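Local structure of protein ElaA (Pseudomonas aeruginosa, 1XEB) at residues 40-52 against 61-73. The protein probably transfers an acetyl or other acyl group from its coenzyme A thioester to an amine, as a member of the GNAT N-acetyltransferase superfamily. Residues are numbered along the deposited sequence; the frame is centred on the assembly and turned at random.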
ATOM      1  N   VAL A  40      -1.881  11.089   7.765  1.00 22.32           N
ATOM      2  CA  VAL A  40      -0.802  11.843   7.120  1.00 21.29           C
ATOM      3  C   VAL A  40       0.412  11.651   8.012  1.00 21.96           C
ATOM      4  O   VAL A  40       0.783  12.536   8.781  1.00 18.86           O
ATOM      5  CB  VAL A  40      -1.171  13.331   7.050  1.00 21.03           C
ATOM      6  CG1 VAL A  40      -0.183  14.082   6.179  1.00 19.49           C
ATOM      7  CG2 VAL A  40      -2.594  13.470   6.547  1.00 17.00           C
ATOM      8  N   ASP A  41       1.031  10.483   7.882  1.00 22.50           N
ATOM      9  CA  ASP A  41       2.143  10.087   8.730  1.00 22.92           C
ATOM     10  C   ASP A  41       3.563  10.531   8.420  1.00 23.18           C
ATOM     11  O   ASP A  41       4.498  10.017   9.023  1.00 25.29           O
ATOM     12  CB  ASP A  41       2.120   8.555   8.908  1.00 22.31           C
ATOM     13  CG  ASP A  41       2.514   7.793   7.637  1.00 21.67           C
ATOM     14  OD1 ASP A  41       2.701   6.560   7.725  1.00 25.29           O
ATOM     15  OD2 ASP A  41       2.640   8.402   6.559  1.00 21.53           O
ATOM     16  N   GLY A  42       3.748  11.462   7.492  1.00 23.98           N
ATOM     17  CA  GLY A  42       5.100  11.916   7.191  1.00 21.73           C
ATOM     18  C   GLY A  42       6.001  11.034   6.328  1.00 22.14           C
ATOM     19  O   GLY A  42       7.132  11.424   6.021  1.00 22.49           O
ATOM     20  N   LEU A  43       5.541   9.855   5.919  1.00 21.40           N
ATOM     21  CA  LEU A  43       6.397   8.995   5.093  1.00 20.29           C
ATOM     22  C   LEU A  43       6.058   9.119   3.614  1.00 20.56           C
ATOM     23  O   LEU A  43       6.652   8.431   2.763  1.00 19.27           O
ATOM     24  CB  LEU A  43       6.256   7.538   5.523  1.00 20.28           C
ATOM     25  CG  LEU A  43       6.566   7.284   6.992  1.00 22.89           C
ATOM     26  CD1 LEU A  43       6.193   5.858   7.345  1.00 23.87           C
ATOM     27  CD2 LEU A  43       8.050   7.554   7.264  1.00 23.07           C
ATOM     28  N   ASP A  44       5.127  10.017   3.308  1.00 20.78           N
ATOM     29  CA  ASP A  44       4.671  10.217   1.942  1.00 21.60           C
ATOM     30  C   ASP A  44       5.564  11.025   1.029  1.00 22.68           C
ATOM     31  O   ASP A  44       5.655  10.715  -0.154  1.00 23.72           O
ATOM     32  CB  ASP A  44       3.277  10.835   1.940  1.00 24.23           C
ATOM     33  CG  ASP A  44       2.213   9.873   2.420  1.00 26.41           C
ATOM     34  OD1 ASP A  44       1.602  10.119   3.482  1.00 27.32           O
ATOM     35  OD2 ASP A  44       1.978   8.861   1.730  1.00 30.52           O
ATOM     36  N   LEU A  45       6.224  12.053   1.552  1.00 23.85           N
ATOM     37  CA  LEU A  45       7.092  12.888   0.708  1.00 24.72           C
ATOM     38  C   LEU A  45       8.569  12.865   1.117  1.00 24.47           C
ATOM     39  O   LEU A  45       9.189  13.916   1.255  1.00 26.57           O
ATOM     40  CB  LEU A  45       6.599  14.342   0.717  1.00 22.26           C
ATOM     41  CG  LEU A  45       5.090  14.572   0.684  1.00 25.32           C
ATOM     42  CD1 LEU A  45       4.821  16.081   0.781  1.00 24.21           C
ATOM     43  CD2 LEU A  45       4.485  13.979  -0.594  1.00 21.15           C
ATOM     44  N   VAL A  46       9.128  11.680   1.314  1.00 25.15           N
ATOM     45  CA  VAL A  46      10.534  11.576   1.699  1.00 24.53           C
ATOM     46  C   VAL A  46      11.230  10.481   0.915  1.00 25.31           C
ATOM     47  O   VAL A  46      10.568   9.592   0.381  1.00 24.83           O
ATOM     48  CB  VAL A  46      10.692  11.253   3.199  1.00 24.32           C
ATOM     49  CG1 VAL A  46      10.202  12.432   4.042  1.00 18.55           C
ATOM     50  CG2 VAL A  46       9.922   9.958   3.529  1.00 24.92           C
ATOM     51  N   GLY A  47      12.564  10.552   0.875  1.00 26.10           N
ATOM     52  CA  GLY A  47      13.371   9.576   0.163  1.00 25.52           C
ATOM     53  C   GLY A  47      12.817   9.259  -1.213  1.00 27.06           C
ATOM     54  O   GLY A  47      12.622  10.160  -2.039  1.00 27.14           O
ATOM     55  N   ASP A  48      12.562   7.978  -1.465  1.00 26.14           N
ATOM     56  CA  ASP A  48      12.022   7.566  -2.746  1.00 27.62           C
ATOM     57  C   ASP A  48      10.640   6.909  -2.624  1.00 27.49           C
ATOM     58  O   ASP A  48      10.271   6.044  -3.424  1.00 27.92           O
ATOM     59  CB  ASP A  48      12.996   6.622  -3.465  1.00 29.82           C
ATOM     60  CG  ASP A  48      14.255   7.339  -3.968  1.00 32.33           C
ATOM     61  OD1 ASP A  48      14.134   8.403  -4.624  1.00 30.86           O
ATOM     62  OD2 ASP A  48      15.363   6.824  -3.715  1.00 31.82           O
ATOM     63  N   THR A  49       9.865   7.317  -1.633  1.00 24.29           N
ATOM     64  CA  THR A  49       8.545   6.738  -1.503  1.00 25.76           C
ATOM     65  C   THR A  49       7.778   6.855  -2.828  1.00 26.89           C
ATOM     66  O   THR A  49       7.683   7.947  -3.415  1.00 26.43           O
ATOM     67  CB  THR A  49       7.735   7.444  -0.439  1.00 24.23           C
ATOM     68  OG1 THR A  49       8.385   7.314   0.821  1.00 24.15           O
ATOM     69  CG2 THR A  49       6.358   6.846  -0.357  1.00 25.06           C
ATOM     70  N   HIS A  50       7.243   5.740  -3.317  1.00 24.68           N
ATOM     71  CA  HIS A  50       6.465   5.804  -4.547  1.00 24.64           C
ATOM     72  C   HIS A  50       4.981   5.668  -4.250  1.00 24.38           C
ATOM     73  O   HIS A  50       4.594   5.251  -3.156  1.00 24.35           O
ATOM     74  CB  HIS A  50       6.918   4.732  -5.549  1.00 24.51           C
ATOM     75  CG  HIS A  50       8.103   5.146  -6.365  1.00 24.10           C
ATOM     76  ND1 HIS A  50       9.329   5.420  -5.806  1.00 24.10           N
ATOM     77  CD2 HIS A  50       8.238   5.374  -7.694  1.00 25.02           C
ATOM     78  CE1 HIS A  50      10.169   5.803  -6.753  1.00 24.85           C
ATOM     79  NE2 HIS A  50       9.531   5.785  -7.907  1.00 23.68           N
ATOM     80  N   HIS A  51       4.156   6.046  -5.223  1.00 23.67           N
ATOM     81  CA  HIS A  51       2.714   5.971  -5.070  1.00 23.23           C
ATOM     82  C   HIS A  51       2.067   5.324  -6.300  1.00 25.22           C
ATOM     83  O   HIS A  51       2.109   5.873  -7.411  1.00 27.16           O
ATOM     84  CB  HIS A  51       2.158   7.380  -4.835  1.00 22.62           C
ATOM     85  CG  HIS A  51       2.758   8.067  -3.645  1.00 22.15           C
ATOM     86  ND1 HIS A  51       2.177   8.041  -2.393  1.00 20.69           N
ATOM     87  CD2 HIS A  51       3.926   8.742  -3.503  1.00 19.85           C
ATOM     88  CE1 HIS A  51       2.965   8.663  -1.533  1.00 20.75           C
ATOM     89  NE2 HIS A  51       4.033   9.097  -2.182  1.00 19.63           N
ATOM     90  N   LEU A  52       1.483   4.145  -6.095  1.00 23.84           N
ATOM     91  CA  LEU A  52       0.821   3.416  -7.161  1.00 24.70           C
ATOM     92  C   LEU A  52      -0.644   3.813  -7.154  1.00 25.80           C
ATOM     93  O   LEU A  52      -1.317   3.733  -6.131  1.00 25.85           O
ATOM     94  CB  LEU A  52       0.956   1.908  -6.946  1.00 24.43           C
ATOM     95  CG  LEU A  52       0.272   1.071  -8.026  1.00 24.16           C
ATOM     96  CD1 LEU A  52       1.048   1.208  -9.324  1.00 22.27           C
ATOM     97  CD2 LEU A  52       0.192  -0.381  -7.593  1.00 25.78           C
ATOM     98  N   LEU A  61      -9.530   4.976  -7.761  1.00 30.29           N
ATOM     99  CA  LEU A  61     -10.221   3.809  -7.224  1.00 30.02           C
ATOM    100  C   LEU A  61      -9.365   2.845  -6.407  1.00 30.75           C
ATOM    101  O   LEU A  61      -9.883   2.088  -5.581  1.00 31.26           O
ATOM    102  CB  LEU A  61     -10.910   3.049  -8.356  1.00 27.67           C
ATOM    103  CG  LEU A  61     -11.922   3.814  -9.220  1.00 28.84           C
ATOM    104  CD1 LEU A  61     -12.614   2.810 -10.139  1.00 27.65           C
ATOM    105  CD2 LEU A  61     -12.953   4.546  -8.357  1.00 24.72           C
ATOM    106  N   ALA A  62      -8.056   2.869  -6.632  1.00 29.39           N
ATOM    107  CA  ALA A  62      -7.169   1.986  -5.899  1.00 28.56           C
ATOM    108  C   ALA A  62      -5.834   2.663  -5.719  1.00 27.96           C
ATOM    109  O   ALA A  62      -5.381   3.415  -6.598  1.00 27.13           O
ATOM    110  CB  ALA A  62      -6.985   0.662  -6.641  1.00 26.36           C
ATOM    111  N   TYR A  63      -5.203   2.367  -4.584  1.00 25.20           N
ATOM    112  CA  TYR A  63      -3.920   2.944  -4.243  1.00 23.91           C
ATOM    113  C   TYR A  63      -3.109   2.068  -3.303  1.00 22.89           C
ATOM    114  O   TYR A  63      -3.650   1.247  -2.567  1.00 20.48           O
ATOM    115  CB  TYR A  63      -4.155   4.293  -3.562  1.00 25.38           C
ATOM    116  CG  TYR A  63      -2.931   4.896  -2.914  1.00 25.23           C
ATOM    117  CD1 TYR A  63      -2.092   5.752  -3.624  1.00 24.17           C
ATOM    118  CD2 TYR A  63      -2.597   4.586  -1.602  1.00 23.38           C
ATOM    119  CE1 TYR A  63      -0.950   6.287  -3.036  1.00 25.80           C
ATOM    120  CE2 TYR A  63      -1.456   5.108  -1.010  1.00 26.10           C
ATOM    121  CZ  TYR A  63      -0.635   5.961  -1.727  1.00 26.55           C
ATOM    122  OH  TYR A  63       0.485   6.508  -1.131  1.00 28.48           O
ATOM    123  N   LEU A  64      -1.797   2.231  -3.371  1.00 21.76           N
ATOM    124  CA  LEU A  64      -0.887   1.569  -2.457  1.00 24.06           C
ATOM    125  C   LEU A  64       0.425   2.363  -2.481  1.00 24.74           C
ATOM    126  O   LEU A  64       0.801   2.976  -3.492  1.00 23.27           O
ATOM    127  CB  LEU A  64      -0.676   0.081  -2.792  1.00 23.81           C
ATOM    128  CG  LEU A  64       0.287  -0.448  -3.850  1.00 27.39           C
ATOM    129  CD1 LEU A  64       1.739  -0.086  -3.516  1.00 26.57           C
ATOM    130  CD2 LEU A  64       0.118  -1.960  -3.908  1.00 27.92           C
ATOM    131  N   ARG A  65       1.094   2.369  -1.339  1.00 24.22           N
ATOM    132  CA  ARG A  65       2.337   3.095  -1.178  1.00 23.10           C
ATOM    133  C   ARG A  65       3.549   2.174  -1.022  1.00 22.31           C
ATOM    134  O   ARG A  65       3.482   1.126  -0.366  1.00 19.32           O
ATOM    135  CB  ARG A  65       2.226   4.008   0.045  1.00 22.85           C
ATOM    136  CG  ARG A  65       3.479   4.798   0.348  1.00 23.75           C
ATOM    137  CD  ARG A  65       3.275   5.700   1.550  1.00 22.90           C
ATOM    138  NE  ARG A  65       3.101   4.951   2.794  1.00 18.54           N
ATOM    139  CZ  ARG A  65       2.935   5.524   3.982  1.00 21.13           C
ATOM    140  NH1 ARG A  65       2.919   6.854   4.081  1.00 17.47           N
ATOM    141  NH2 ARG A  65       2.790   4.774   5.073  1.00 18.96           N
ATOM    142  N   LEU A  66       4.651   2.591  -1.634  1.00 21.57           N
ATOM    143  CA  LEU A  66       5.905   1.870  -1.568  1.00 23.61           C
ATOM    144  C   LEU A  66       6.979   2.730  -0.870  1.00 24.12           C
ATOM    145  O   LEU A  66       7.326   3.811  -1.347  1.00 24.93           O
ATOM    146  CB  LEU A  66       6.355   1.496  -2.989  1.00 21.50           C
ATOM    147  CG  LEU A  66       5.405   0.507  -3.672  1.00 23.88           C
ATOM    148  CD1 LEU A  66       5.310   0.772  -5.162  1.00 23.51           C
ATOM    149  CD2 LEU A  66       5.881  -0.885  -3.413  1.00 22.91           C
ATOM    150  N   LEU A  67       7.493   2.256   0.262  1.00 24.72           N
ATOM    151  CA  LEU A  67       8.552   2.977   0.975  1.00 25.40           C
ATOM    152  C   LEU A  67       9.907   2.386   0.547  1.00 25.78           C
ATOM    153  O   LEU A  67      10.056   1.159   0.496  1.00 26.44           O
ATOM    154  CB  LEU A  67       8.359   2.830   2.487  1.00 24.62           C
ATOM    155  CG  LEU A  67       7.192   3.565   3.162  1.00 25.24           C
ATOM    156  CD1 LEU A  67       5.936   3.374   2.367  1.00 29.03           C
ATOM    157  CD2 LEU A  67       6.995   3.047   4.584  1.00 23.36           C
ATOM    158  N   ASP A  68      10.885   3.240   0.233  1.00 25.19           N
ATOM    159  CA  ASP A  68      12.200   2.761  -0.209  1.00 24.90           C
ATOM    160  C   ASP A  68      13.004   2.053   0.876  1.00 26.55           C
ATOM    161  O   ASP A  68      12.900   2.371   2.064  1.00 25.02           O
ATOM    162  CB  ASP A  68      13.051   3.893  -0.818  1.00 25.39           C
ATOM    163  CG  ASP A  68      13.547   4.891   0.210  1.00 26.21           C
ATOM    164  OD1 ASP A  68      12.968   5.994   0.267  1.00 30.23           O
ATOM    165  OD2 ASP A  68      14.512   4.586   0.954  1.00 27.69           O
ATOM    166  N   PRO A  69      13.842   1.091   0.463  1.00 27.21           N
ATOM    167  CA  PRO A  69      14.687   0.283   1.338  1.00 27.89           C
ATOM    168  C   PRO A  69      15.778   0.949   2.174  1.00 28.45           C
ATOM    169  O   PRO A  69      15.984   0.539   3.321  1.00 27.81           O
ATOM    170  CB  PRO A  69      15.221  -0.794   0.390  1.00 28.20           C
ATOM    171  CG  PRO A  69      15.304  -0.088  -0.905  1.00 29.51           C
ATOM    172  CD  PRO A  69      14.016   0.686  -0.944  1.00 28.26           C
ATOM    173  N   VAL A  70      16.483   1.958   1.656  1.00 28.50           N
ATOM    174  CA  VAL A  70      17.520   2.557   2.498  1.00 26.56           C
ATOM    175  C   VAL A  70      16.895   3.210   3.735  1.00 26.90           C
ATOM    176  O   VAL A  70      17.497   3.222   4.803  1.00 23.77           O
ATOM    177  CB  VAL A  70      18.397   3.590   1.739  1.00 27.92           C
ATOM    178  CG1 VAL A  70      18.343   3.326   0.251  1.00 26.52           C
ATOM    179  CG2 VAL A  70      18.007   5.013   2.106  1.00 29.00           C
ATOM    180  N   ARG A  71      15.675   3.734   3.600  1.00 26.70           N
ATOM    181  CA  ARG A  71      14.996   4.352   4.736  1.00 25.58           C
ATOM    182  C   ARG A  71      14.276   3.330   5.612  1.00 25.43           C
ATOM    183  O   ARG A  71      13.737   3.670   6.667  1.00 24.87           O
ATOM    184  CB  ARG A  71      14.007   5.412   4.255  1.00 29.10           C
ATOM    185  CG  ARG A  71      14.504   6.830   4.489  1.00 31.74           C
ATOM    186  CD  ARG A  71      14.035   7.781   3.423  1.00 34.61           C
ATOM    187  NE  ARG A  71      14.470   9.150   3.705  1.00 40.04           N
ATOM    188  CZ  ARG A  71      14.073   9.868   4.754  1.00 41.54           C
ATOM    189  NH1 ARG A  71      14.525  11.102   4.921  1.00 44.55           N
ATOM    190  NH2 ARG A  71      13.217   9.365   5.638  1.00 41.29           N
ATOM    191  N   HIS A  72      14.292   2.066   5.189  1.00 25.26           N
ATOM    192  CA  HIS A  72      13.635   1.015   5.951  1.00 24.69           C
ATOM    193  C   HIS A  72      14.448  -0.273   6.113  1.00 25.03           C
ATOM    194  O   HIS A  72      14.065  -1.355   5.661  1.00 24.16           O
ATOM    195  CB  HIS A  72      12.260   0.762   5.331  1.00 25.83           C
ATOM    196  CG  HIS A  72      11.384   1.974   5.372  1.00 25.82           C
ATOM    197  ND1 HIS A  72      10.819   2.431   6.542  1.00 25.06           N
ATOM    198  CD2 HIS A  72      11.112   2.911   4.431  1.00 25.92           C
ATOM    199  CE1 HIS A  72      10.245   3.600   6.321  1.00 26.25           C
ATOM    200  NE2 HIS A  72      10.410   3.914   5.048  1.00 25.51           N
ATOM    201  N   GLU A  73      15.594  -0.125   6.765  1.00 25.48           N
ATOM    202  CA  GLU A  73      16.484  -1.234   7.067  1.00 24.20           C
ATOM    203  C   GLU A  73      16.604  -2.360   6.028  1.00 25.18           C
ATOM    204  O   GLU A  73      16.598  -3.541   6.390  1.00 20.10           O
ATOM    205  CB  GLU A  73      16.077  -1.842   8.403  1.00 25.14           C
ATOM    206  CG  GLU A  73      16.029  -0.867   9.567  1.00 28.37           C
ATOM    207  CD  GLU A  73      14.765  -0.025   9.590  1.00 31.73           C
ATOM    208  OE1 GLU A  73      13.714  -0.504   9.098  1.00 32.32           O
ATOM    209  OE2 GLU A  73      14.819   1.102  10.122  1.00 29.88           O
TER
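Arg65 meets Asp41 end-on, NH1 to OD2 at 2.9 Å and NH2 to OD1 at 3.2 Å, each oxygen using its syn lone pair. Carboxylate and guanidinium planes lie only 10° apart. NH1 also makes a weak, more bent bond to Asp44 OD2, 3.2 Å away, which forms a salt bridge with Arg25 of helix 15-32. Arg65 reaches the loop with CG anti to the backbone N (chi1 178°); its CG brushes Thr49 CG2, and Leu43 CB covers one guanidinium face.

On the same side of the sheet, His51 ND1 and Tyr63 OH share a short hydrogen bond of 2.6 Å, ring edge to hydroxyl. His51 NE2 donates in the ring plane to Asp44 O, so bonds at both ring nitrogens hold the imidazole's rotation.

Backbone bonds pair His50 with Leu66 and Leu52 with Leu64 as the antiparallel hairpin of the GNAT sheet. On the opposite face Leu52 CD2 packs against Leu64 CG at 3.7 Å, and Leu64 touches Ala100 of helix 92-108.

Just outside the ladder, Asp68 OD1 takes Asp48 N from above its carboxylate plane, while OD2 accepts Arg71 N in an Asx motif.

Asp41 and Asp44 thus balance the charge of Arg65, tying loop 40-49 to the hairpin.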